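PDB 5VXV: peroxisomal membrane protein PEX15, which docks the Pex1/Pex6 AAA-ATPase, which extracts the import receptor Pex5, on the peroxisomal membrane, here as its helical, probably cytosolic domain. Local coordinates for residues 43-46 against 47-51; 89-92 against 93-97; 127-130 against 131-135; 149-152 against 153-157. All blocks are in the same frame, centred on the assembly; numbering follows the deposited sequence.

Contact 1 of 4, residues 43-46 against 47-51; sequences DLFV and SACDI
Cys49 sets its sulfur over one face of the Phe45 ring, a turn earlier in the same helix. SG sits 3.8 Å from the ring centroid and 23° off the normal, displaced toward the rim, so that its nearest ring atom is Phe45 CE1. Two different first torsions produce this: Phe45 swings CG opposite its own N (chi1 175°), whereas Cys49 holds SG beside its N (chi1 -73°), which turns the thiol back toward the ring. Phe35 meets the same ring, and Leu21 and Met24 of helix 17-27 pack on it as well.

The polar contact runs along another side of the helix. One water donates to Asp43 OD1 at 2.8 Å and accepts from Ser47 OG at 2.9 Å, joining the two side chains across one turn. Both have a second partner at the start of helix 91-108, Lys90 for Asp43 and probably Lys96 for Ser47.

Backbone bonds underlie both contacts. Cys49 N reaches Phe45 O at 2.9 Å beneath the sulfur-ring pair, and Ser47 N reaches Asp43 O at 3.1 Å beneath the polar one. This is an i to i+4 Cys sulfur-aromatic contact on an amphipathic helix of an all-helical domain, buried on its apolar side.

Contact 2 of 4, residues 89-92 against 93-97; sequences SKLL and VINKF
Lys90, at the N-cap position of helix 91-108, lies alongside Val93. Its carbonyl oxygen receives the first amides of the helix: Ile94 N in the carbonyl plane at 3.2 Å, with an N-H angle of 166°, and Val93 N through a weak, bent bond. The next two carbonyls each take the amide four residues on, Leu91 O from Asn95 N and Leu92 O from Lys96 N.

The side-chain donors find their partners on neighbouring helices. Asn95 ND2 is hydrogen-bonded to Glu148 OE1 and to Gly145 O, which occupies the N-H donors of this buried side chain. Its CG lies beside the backbone N (chi1 -69°), folding the amide back over the preceding turn, with CG 3.3 Å from Leu91 O. Lys90 NZ forms a salt bridge with Asp43 OD1, and Lys96 NZ is probably hydrogen-bonded to Ser47 OG, both on helix 39-51.

Apolar contacts are fewer. The Leu91 side chain slants across Ile94, with Leu91 CD1 4.1 Å from Ile94 CB. The lysine chain bends at chi3 (58°), and that kink brings its last methylene against the valine: Lys90 CE to Val93 CG2 is a tight 3.5 Å.

Contact 3 of 4, residues 127-130 against 131-135; sequences SDFI and FVYIT
Phe129 and Tyr133, one turn apart, lie side by side and point the same way from helix 112-136. The touching part of the tyrosine is mainly its methylene: Tyr133 CB stands over one face of the phenylalanine ring, 4.1 Å from Phe129 CE2. Both residues put CG opposite their own N (Phe129 chi1 172°, Tyr133 chi1 -176°), and this shared torsion keeps the two side chains in step. On the neighbouring ridge, Ile130 CG2 approaches Ile134 CG2 more loosely, at 4.4 Å.

Beneath the side chains, Tyr133 N bonds to Phe129 O at 2.8 Å, and Ile134 N to Ile130 O with a nearly straight 171° N-H angle. Near the helix end Phe131 O accepts twice, from Thr135 N and, in the one of two Thr135 conformers modelled here, from Thr135 OG1, the hydroxyl at 2.8 Å; the two donors come from opposite faces of the carbonyl plane.

Farther out, Leu91, Ile94 and Phe98 of helix 91-108 pack on Phe129, and Leu149 of helix 143-161 touches both Phe129 and Ile130. Tyr133 OH is hydrogen-bonded to Asp142 N just before that helix.

The buried side of this helix thus makes its side-chain contacts almost wholly by apolar packing, while the one buried phenol is satisfied at its hydroxyl by a backbone amide.

Contact 4 of 4, residues 149-152 against 153-157; sequences LIEI and FIFQV
Glu151 and Phe155 both carry CG beside their own N, with chi1 of -70° and -65°, and this common torsion sends carboxylate chain and ring out side by side from helix 143-161. They meet one helical turn apart, just where the helix widens into a pi-type turn at 153-157.

Glu151 lies along the edge of the ring. Its CB is 3.8 Å from Phe155 CD2, and its carboxylate carbon sits in the ring plane at the edge, with carboxylate and ring planes 73° apart. The acid is held from elsewhere too: OE2 is hydrogen-bonded to Ser203 and Gln147. Ile154 CG2 stands over one face of the same ring, offset toward the rim, while Ile204 and Lys207 of helix 196-217 also pack on Phe155.

On an adjoining face Ile150 CG2 meets Ile154 CD1 at 3.9 Å, and Ile200 touches both isoleucines.

The backbone begins with ordinary i to i+4 bonds, such as Ile154 N to Ile150 O at 2.9 Å. The wide turn then gives one carbonyl two donors: Ile152 O accepts from Gln156 N at 2.9 Å and from Val157 N, five residues on, at 3.2 Å.

Overall arrangement
From the N terminus the four contacts come strictly in series; each is local to one helix, so none closes a long loop and none nests or crosses another. Contact 1, on helix 39-51, meets contact 2 at the start of helix 91-108 through two lysines and apolar packing. Contact 2 in turn touches both contact 3 on helix 112-136 and contact 4 on helix 143-161. Those last two also pack together, Ile130 against Ile150, and Leu91, Phe129 and Leu149 meet mutually where three helices converge. Contacts 1 and 3 lie on opposite sides of the chain's centre, their own centres about 23 Å apart.

Contact 1 of 4, residues 43-46 against 47-51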
loop_
_atom_site.group_PDB
_atom_site.type_symbol
_atom_site.label_atom_id
_atom_site.label_comp_id
_atom_site.label_asym_id
_atom_site.label_seq_id
_atom_site.Cartn_x
_atom_site.Cartn_y
_atom_site.Cartn_z
ATOM N N ASP A 43 11.166 -8.716 2.228
ATOM C CA ASP A 43 10.964 -7.560 3.095
ATOM C C ASP A 43 11.784 -6.364 2.618
ATOM O O ASP A 43 11.285 -5.234 2.591
ATOM C CB ASP A 43 11.326 -7.926 4.535
ATOM C CG ASP A 43 10.530 -7.139 5.558
ATOM O OD1 ASP A 43 9.296 -7.014 5.396
ATOM O OD2 ASP A 43 11.137 -6.651 6.534
ATOM N N LEU A 44 13.044 -6.592 2.238
ATOM C CA LEU A 44 13.869 -5.500 1.727
ATOM C C LEU A 44 13.288 -4.940 0.436
ATOM O O LEU A 44 13.196 -3.720 0.257
ATOM C CB LEU A 44 15.303 -5.981 1.497
ATOM C CG LEU A 44 16.219 -4.980 0.777
ATOM C CD1 LEU A 44 16.335 -3.679 1.559
ATOM C CD2 LEU A 44 17.594 -5.580 0.531
ATOM N N PHE A 45 12.898 -5.822 -0.482
ATOM C CA PHE A 45 12.365 -5.376 -1.764
ATOM C C PHE A 45 11.164 -4.458 -1.572
ATOM O O PHE A 45 11.089 -3.381 -2.173
ATOM C CB PHE A 45 11.990 -6.588 -2.614
ATOM C CG PHE A 45 11.325 -6.230 -3.906
ATOM C CD1 PHE A 45 12.053 -5.666 -4.938
ATOM C CD2 PHE A 45 9.970 -6.455 -4.089
ATOM C CE1 PHE A 45 11.448 -5.335 -6.129
ATOM C CE2 PHE A 45 9.358 -6.128 -5.280
ATOM C CZ PHE A 45 10.095 -5.567 -6.301
ATOM N N VAL A 46 10.212 -4.866 -0.730
ATOM C CA VAL A 46 9.015 -4.056 -0.511
ATOM C C VAL A 46 9.378 -2.726 0.138
ATOM O O VAL A 46 8.851 -1.671 -0.234
ATOM C CB VAL A 46 7.993 -4.841 0.333
ATOM C CG1 VAL A 46 6.789 -3.970 0.681
ATOM C CG2 VAL A 46 7.537 -6.082 -0.414
ATOM N N SER A 47 10.285 -2.749 1.117
ATOM C CA SER A 47 10.664 -1.513 1.793
ATOM C C SER A 47 11.362 -0.551 0.840
ATOM O O SER A 47 11.117 0.661 0.884
ATOM C CB SER A 47 11.561 -1.821 2.992
ATOM O OG SER A 47 10.816 -2.423 4.034
ATOM N N ALA A 48 12.232 -1.070 -0.028
ATOM C CA ALA A 48 12.924 -0.212 -0.983
ATOM C C ALA A 48 11.947 0.375 -1.994
ATOM O O ALA A 48 11.986 1.576 -2.288
ATOM C CB ALA A 48 14.030 -0.997 -1.689
ATOM N N CYS A 49 11.052 -0.457 -2.533
ATOM C CA CYS A 49 10.080 0.039 -3.502
ATOM C C CYS A 49 9.156 1.080 -2.890
ATOM O O CYS A 49 8.719 2.003 -3.588
ATOM C CB CYS A 49 9.266 -1.123 -4.068
ATOM S SG CYS A 49 10.202 -2.158 -5.211
ATOM N N ASP A 50 8.849 0.958 -1.596
ATOM C CA ASP A 50 7.961 1.926 -0.961
ATOM C C ASP A 50 8.599 3.308 -0.884
ATOM O O ASP A 50 7.883 4.314 -0.835
ATOM C CB ASP A 50 7.569 1.445 0.437
ATOM C CG ASP A 50 6.407 2.238 1.026
ATOM O OD1 ASP A 50 5.395 2.441 0.318
ATOM O OD2 ASP A 50 6.507 2.659 2.197
ATOM N N ILE A 51 9.933 3.382 -0.875
ATOM C CA ILE A 51 10.611 4.673 -0.803
ATOM C C ILE A 51 10.700 5.332 -2.178
ATOM O O ILE A 51 10.683 6.564 -2.275
ATOM C CB ILE A 51 12.007 4.508 -0.175
ATOM C CG1 ILE A 51 11.884 4.058 1.285
ATOM C CG2 ILE A 51 12.796 5.816 -0.246
ATOM C CD1 ILE A 51 13.188 3.589 1.901
HETATM O O HOH W 1 8.810 -4.571 4.174
#

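Contact 2 of 4, residues 89-92 against 93-97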
loop_
_atom_site.group_PDB
_atom_site.type_symbol
_atom_site.label_atom_id
_atom_site.label_comp_id
_atom_site.label_asym_id
_atom_site.label_seq_id
_atom_site.Cartn_x
_atom_site.Cartn_y
_atom_site.Cartn_z
ATOM N N SER A 89 0.075 -10.338 11.044
ATOM C CA SER A 89 0.801 -9.672 12.118
ATOM C C SER A 89 1.698 -8.543 11.622
ATOM O O SER A 89 2.225 -7.791 12.449
ATOM C CB SER A 89 1.653 -10.684 12.890
ATOM O OG SER A 89 2.858 -10.972 12.203
ATOM N N LYS A 90 1.881 -8.402 10.313
ATOM C CA LYS A 90 2.732 -7.362 9.734
ATOM C C LYS A 90 1.883 -6.477 8.823
ATOM O O LYS A 90 2.069 -6.436 7.602
ATOM C CB LYS A 90 3.918 -7.990 8.982
ATOM C CG LYS A 90 4.955 -8.615 9.913
ATOM C CD LYS A 90 6.157 -9.186 9.163
ATOM C CE LYS A 90 6.859 -8.132 8.327
ATOM N NZ LYS A 90 8.199 -8.579 7.844
ATOM N N LEU A 91 0.954 -5.739 9.435
ATOM C CA LEU A 91 0.048 -4.904 8.658
ATOM C C LEU A 91 0.772 -3.736 7.995
ATOM O O LEU A 91 0.372 -3.300 6.912
ATOM C CB LEU A 91 -1.077 -4.399 9.557
ATOM C CG LEU A 91 -2.198 -3.604 8.887
ATOM C CD1 LEU A 91 -2.820 -4.382 7.737
ATOM C CD2 LEU A 91 -3.253 -3.253 9.919
ATOM N N LEU A 92 1.833 -3.215 8.617
ATOM C CA LEU A 92 2.546 -2.096 8.007
ATOM C C LEU A 92 3.201 -2.505 6.692
ATOM O O LEU A 92 3.315 -1.684 5.776
ATOM C CB LEU A 92 3.588 -1.533 8.979
ATOM C CG LEU A 92 3.056 -0.947 10.292
ATOM C CD1 LEU A 92 4.180 -0.301 11.096
ATOM C CD2 LEU A 92 1.941 0.063 10.044
ATOM N N VAL A 93 3.624 -3.765 6.573
ATOM C CA VAL A 93 4.185 -4.241 5.313
ATOM C C VAL A 93 3.083 -4.449 4.283
ATOM O O VAL A 93 3.268 -4.172 3.092
ATOM C CB VAL A 93 4.995 -5.529 5.545
ATOM C CG1 VAL A 93 5.505 -6.088 4.226
ATOM C CG2 VAL A 93 6.153 -5.243 6.485
ATOM N N ILE A 94 1.930 -4.959 4.720
ATOM C CA ILE A 94 0.761 -5.029 3.848
ATOM C C ILE A 94 0.452 -3.650 3.283
ATOM O O ILE A 94 0.164 -3.498 2.090
ATOM C CB ILE A 94 -0.436 -5.621 4.621
ATOM C CG1 ILE A 94 -0.206 -7.116 4.861
ATOM C CG2 ILE A 94 -1.750 -5.403 3.867
ATOM C CD1 ILE A 94 -1.073 -7.714 5.946
ATOM N N ASN A 95 0.534 -2.620 4.127
ATOM C CA ASN A 95 0.271 -1.262 3.664
ATOM C C ASN A 95 1.315 -0.812 2.648
ATOM O O ASN A 95 0.975 -0.172 1.645
ATOM C CB ASN A 95 0.223 -0.306 4.855
ATOM C CG ASN A 95 -0.997 -0.533 5.732
ATOM O OD1 ASN A 95 -1.950 -1.194 5.324
ATOM N ND2 ASN A 95 -0.972 0.015 6.940
ATOM N N LYS A 96 2.592 -1.129 2.889
ATOM C CA LYS A 96 3.622 -0.826 1.900
ATOM C C LYS A 96 3.318 -1.503 0.569
ATOM O O LYS A 96 3.454 -0.888 -0.494
ATOM C CB LYS A 96 5.001 -1.257 2.407
ATOM C CG LYS A 96 5.552 -0.420 3.551
ATOM C CD LYS A 96 6.995 -0.787 3.870
ATOM C CE LYS A 96 7.519 0.033 5.039
ATOM N NZ LYS A 96 8.960 -0.231 5.337
ATOM N N PHE A 97 2.910 -2.775 0.607
ATOM C CA PHE A 97 2.591 -3.489 -0.624
ATOM C C PHE A 97 1.477 -2.789 -1.392
ATOM O O PHE A 97 1.582 -2.577 -2.606
ATOM C CB PHE A 97 2.203 -4.933 -0.303
ATOM C CG PHE A 97 1.736 -5.710 -1.500
ATOM C CD1 PHE A 97 2.645 -6.355 -2.324
ATOM C CD2 PHE A 97 0.388 -5.786 -1.807
ATOM C CE1 PHE A 97 2.212 -7.061 -3.430
ATOM C CE2 PHE A 97 -0.049 -6.493 -2.911
ATOM C CZ PHE A 97 0.866 -7.130 -3.723
#

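Contact 3 of 4, residues 127-130 against 131-135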
loop_
_atom_site.group_PDB
_atom_site.type_symbol
_atom_site.label_atom_id
_atom_site.label_comp_id
_atom_site.label_asym_id
_atom_site.label_seq_id
_atom_site.Cartn_x
_atom_site.Cartn_y
_atom_site.Cartn_z
ATOM N N SER A 127 -10.783 -3.868 0.029
ATOM C CA SER A 127 -11.961 -3.967 0.887
ATOM C C SER A 127 -12.188 -5.405 1.338
ATOM O O SER A 127 -12.563 -5.644 2.492
ATOM C CB SER A 127 -13.196 -3.412 0.172
ATOM O OG SER A 127 -13.427 -4.060 -1.061
ATOM N N ASP A 128 -11.958 -6.378 0.453
ATOM C CA ASP A 128 -12.003 -7.774 0.877
ATOM C C ASP A 128 -11.000 -8.035 1.994
ATOM O O ASP A 128 -11.309 -8.729 2.969
ATOM C CB ASP A 128 -11.728 -8.710 -0.300
ATOM C CG ASP A 128 -12.915 -8.850 -1.238
ATOM O OD1 ASP A 128 -14.052 -8.510 -0.843
ATOM O OD2 ASP A 128 -12.705 -9.324 -2.374
ATOM N N PHE A 129 -9.787 -7.489 1.870
ATOM C CA PHE A 129 -8.785 -7.741 2.898
ATOM C C PHE A 129 -9.153 -7.065 4.210
ATOM O O PHE A 129 -8.911 -7.622 5.288
ATOM C CB PHE A 129 -7.404 -7.269 2.463
ATOM C CG PHE A 129 -6.406 -7.341 3.569
ATOM C CD1 PHE A 129 -5.872 -8.561 3.945
ATOM C CD2 PHE A 129 -6.055 -6.211 4.284
ATOM C CE1 PHE A 129 -4.986 -8.648 4.987
ATOM C CE2 PHE A 129 -5.165 -6.294 5.331
ATOM C CZ PHE A 129 -4.633 -7.514 5.684
ATOM N N ILE A 130 -9.705 -5.852 4.147
ATOM C CA ILE A 130 -10.108 -5.163 5.369
ATOM C C ILE A 130 -11.077 -6.029 6.165
ATOM O O ILE A 130 -10.964 -6.143 7.392
ATOM C CB ILE A 130 -10.708 -3.784 5.036
ATOM C CG1 ILE A 130 -9.613 -2.846 4.516
ATOM C CG2 ILE A 130 -11.366 -3.164 6.266
ATOM C CD1 ILE A 130 -10.139 -1.590 3.850
ATOM N N PHE A 131 -12.036 -6.662 5.485
ATOM C CA PHE A 131 -12.968 -7.543 6.183
ATOM C C PHE A 131 -12.232 -8.710 6.825
ATOM O O PHE A 131 -12.490 -9.063 7.983
ATOM C CB PHE A 131 -14.044 -8.055 5.225
ATOM C CG PHE A 131 -14.986 -9.048 5.856
ATOM C CD1 PHE A 131 -16.135 -8.622 6.497
ATOM C CD2 PHE A 131 -14.712 -10.405 5.824
ATOM C CE1 PHE A 131 -16.996 -9.526 7.087
ATOM C CE2 PHE A 131 -15.571 -11.316 6.415
ATOM C CZ PHE A 131 -16.716 -10.873 7.046
ATOM N N VAL A 132 -11.322 -9.340 6.077
ATOM C CA VAL A 132 -10.534 -10.437 6.631
ATOM C C VAL A 132 -9.797 -9.976 7.880
ATOM O O VAL A 132 -9.787 -10.665 8.907
ATOM C CB VAL A 132 -9.556 -10.986 5.574
ATOM C CG1 VAL A 132 -8.572 -11.978 6.204
ATOM C CG2 VAL A 132 -10.319 -11.658 4.443
ATOM N N TYR A 133 -9.169 -8.800 7.812
ATOM C CA TYR A 133 -8.322 -8.362 8.915
ATOM C C TYR A 133 -9.142 -8.100 10.173
ATOM O O TYR A 133 -8.793 -8.577 11.259
ATOM C CB TYR A 133 -7.529 -7.114 8.528
ATOM C CG TYR A 133 -6.576 -6.703 9.627
ATOM C CD1 TYR A 133 -5.343 -7.323 9.770
ATOM C CD2 TYR A 133 -6.926 -5.727 10.544
ATOM C CE1 TYR A 133 -4.478 -6.968 10.785
ATOM C CE2 TYR A 133 -6.070 -5.364 11.564
ATOM C CZ TYR A 133 -4.849 -5.989 11.683
ATOM O OH TYR A 133 -4.000 -5.628 12.703
ATOM N N ILE A 134 -10.231 -7.334 10.057
ATOM C CA ILE A 134 -10.976 -6.959 11.254
ATOM C C ILE A 134 -11.745 -8.141 11.833
ATOM O O ILE A 134 -12.147 -8.098 13.001
ATOM C CB ILE A 134 -11.925 -5.775 10.978
ATOM C CG1 ILE A 134 -13.029 -6.159 9.986
ATOM C CG2 ILE A 134 -11.126 -4.574 10.475
ATOM C CD1 ILE A 134 -14.079 -5.080 9.788
ATOM N N THR A 135 -11.977 -9.183 11.034
ATOM C CA THR A 135 -12.611 -10.400 11.531
ATOM C C THR A 135 -11.582 -11.319 12.183
ATOM O O THR A 135 -11.713 -11.690 13.354
ATOM C CB THR A 135 -13.321 -11.131 10.382
ATOM O OG1 THR A 135 -14.290 -10.266 9.780
ATOM C CG2 THR A 135 -14.015 -12.399 10.883
#

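Contact 4 of 4, residues 149-152 against 153-157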
loop_
_atom_site.group_PDB
_atom_site.type_symbol
_atom_site.label_atom_id
_atom_site.label_comp_id
_atom_site.label_asym_id
_atom_site.label_seq_id
_atom_site.Cartn_x
_atom_site.Cartn_y
_atom_site.Cartn_z
ATOM N N LEU A 149 -4.173 1.754 6.965
ATOM C CA LEU A 149 -4.774 0.985 5.879
ATOM C C LEU A 149 -6.022 1.677 5.342
ATOM O O LEU A 149 -6.201 1.809 4.124
ATOM C CB LEU A 149 -5.101 -0.426 6.370
ATOM C CG LEU A 149 -5.882 -1.329 5.413
ATOM C CD1 LEU A 149 -5.107 -1.557 4.124
ATOM C CD2 LEU A 149 -6.212 -2.647 6.093
ATOM N N ILE A 150 -6.904 2.127 6.235
ATOM C CA ILE A 150 -8.122 2.787 5.778
ATOM C C ILE A 150 -7.783 4.104 5.095
ATOM O O ILE A 150 -8.414 4.484 4.101
ATOM C CB ILE A 150 -9.102 2.990 6.948
ATOM C CG1 ILE A 150 -9.402 1.656 7.643
ATOM C CG2 ILE A 150 -10.396 3.628 6.451
ATOM C CD1 ILE A 150 -9.980 0.581 6.736
ATOM N N GLU A 151 -6.771 4.813 5.594
ATOM C CA GLU A 151 -6.433 6.098 4.998
ATOM C C GLU A 151 -5.763 5.928 3.638
ATOM O O GLU A 151 -5.916 6.791 2.767
ATOM C CB GLU A 151 -5.574 6.906 5.972
ATOM C CG GLU A 151 -6.388 7.366 7.184
ATOM C CD GLU A 151 -5.686 8.398 8.040
ATOM O OE1 GLU A 151 -4.506 8.704 7.767
ATOM O OE2 GLU A 151 -6.323 8.903 8.992
ATOM N N ILE A 152 -5.055 4.817 3.410
ATOM C CA ILE A 152 -4.604 4.508 2.053
ATOM C C ILE A 152 -5.806 4.345 1.133
ATOM O O ILE A 152 -5.866 4.925 0.044
ATOM C CB ILE A 152 -3.723 3.244 2.041
ATOM C CG1 ILE A 152 -2.400 3.495 2.761
ATOM C CG2 ILE A 152 -3.447 2.798 0.600
ATOM C CD1 ILE A 152 -1.608 2.227 3.038
ATOM N N PHE A 153 -6.780 3.541 1.560
ATOM C CA PHE A 153 -7.962 3.301 0.741
ATOM C C PHE A 153 -8.647 4.613 0.377
ATOM O O PHE A 153 -8.974 4.852 -0.791
ATOM C CB PHE A 153 -8.922 2.370 1.486
ATOM C CG PHE A 153 -10.131 1.974 0.685
ATOM C CD1 PHE A 153 -11.277 2.749 0.710
ATOM C CD2 PHE A 153 -10.123 0.822 -0.084
ATOM C CE1 PHE A 153 -12.392 2.389 -0.023
ATOM C CE2 PHE A 153 -11.237 0.456 -0.818
ATOM C CZ PHE A 153 -12.370 1.242 -0.788
ATOM N N ILE A 154 -8.860 5.484 1.363
ATOM C CA ILE A 154 -9.608 6.714 1.114
ATOM C C ILE A 154 -8.758 7.720 0.343
ATOM O O ILE A 154 -9.175 8.231 -0.703
ATOM C CB ILE A 154 -10.120 7.304 2.441
ATOM C CG1 ILE A 154 -11.144 6.353 3.067
ATOM C CG2 ILE A 154 -10.739 8.683 2.213
ATOM C CD1 ILE A 154 -11.643 6.768 4.438
ATOM N N PHE A 155 -7.559 8.026 0.844
ATOM C CA PHE A 155 -6.811 9.154 0.298
ATOM C C PHE A 155 -6.035 8.783 -0.962
ATOM O O PHE A 155 -5.901 9.607 -1.871
ATOM C CB PHE A 155 -5.861 9.719 1.356
ATOM C CG PHE A 155 -6.563 10.316 2.544
ATOM C CD1 PHE A 155 -7.569 11.251 2.372
ATOM C CD2 PHE A 155 -6.224 9.936 3.830
ATOM C CE1 PHE A 155 -8.223 11.798 3.460
ATOM C CE2 PHE A 155 -6.873 10.477 4.921
ATOM C CZ PHE A 155 -7.875 11.408 4.737
ATOM N N GLN A 156 -5.502 7.565 -1.039
ATOM C CA GLN A 156 -4.720 7.191 -2.210
ATOM C C GLN A 156 -5.561 6.561 -3.312
ATOM O O GLN A 156 -5.260 6.762 -4.495
ATOM C CB GLN A 156 -3.592 6.235 -1.812
ATOM C CG GLN A 156 -2.618 6.830 -0.804
ATOM C CD GLN A 156 -1.214 6.266 -0.934
ATOM O OE1 GLN A 156 -0.805 5.819 -2.006
ATOM N NE2 GLN A 156 -0.465 6.293 0.162
ATOM N N VAL A 157 -6.612 5.822 -2.967
ATOM C CA VAL A 157 -7.404 5.123 -3.974
ATOM C C VAL A 157 -8.634 5.948 -4.342
ATOM O O VAL A 157 -8.788 6.357 -5.498
ATOM C CB VAL A 157 -7.794 3.714 -3.490
ATOM C CG1 VAL A 157 -8.537 2.961 -4.585
ATOM C CG2 VAL A 157 -6.553 2.939 -3.070
#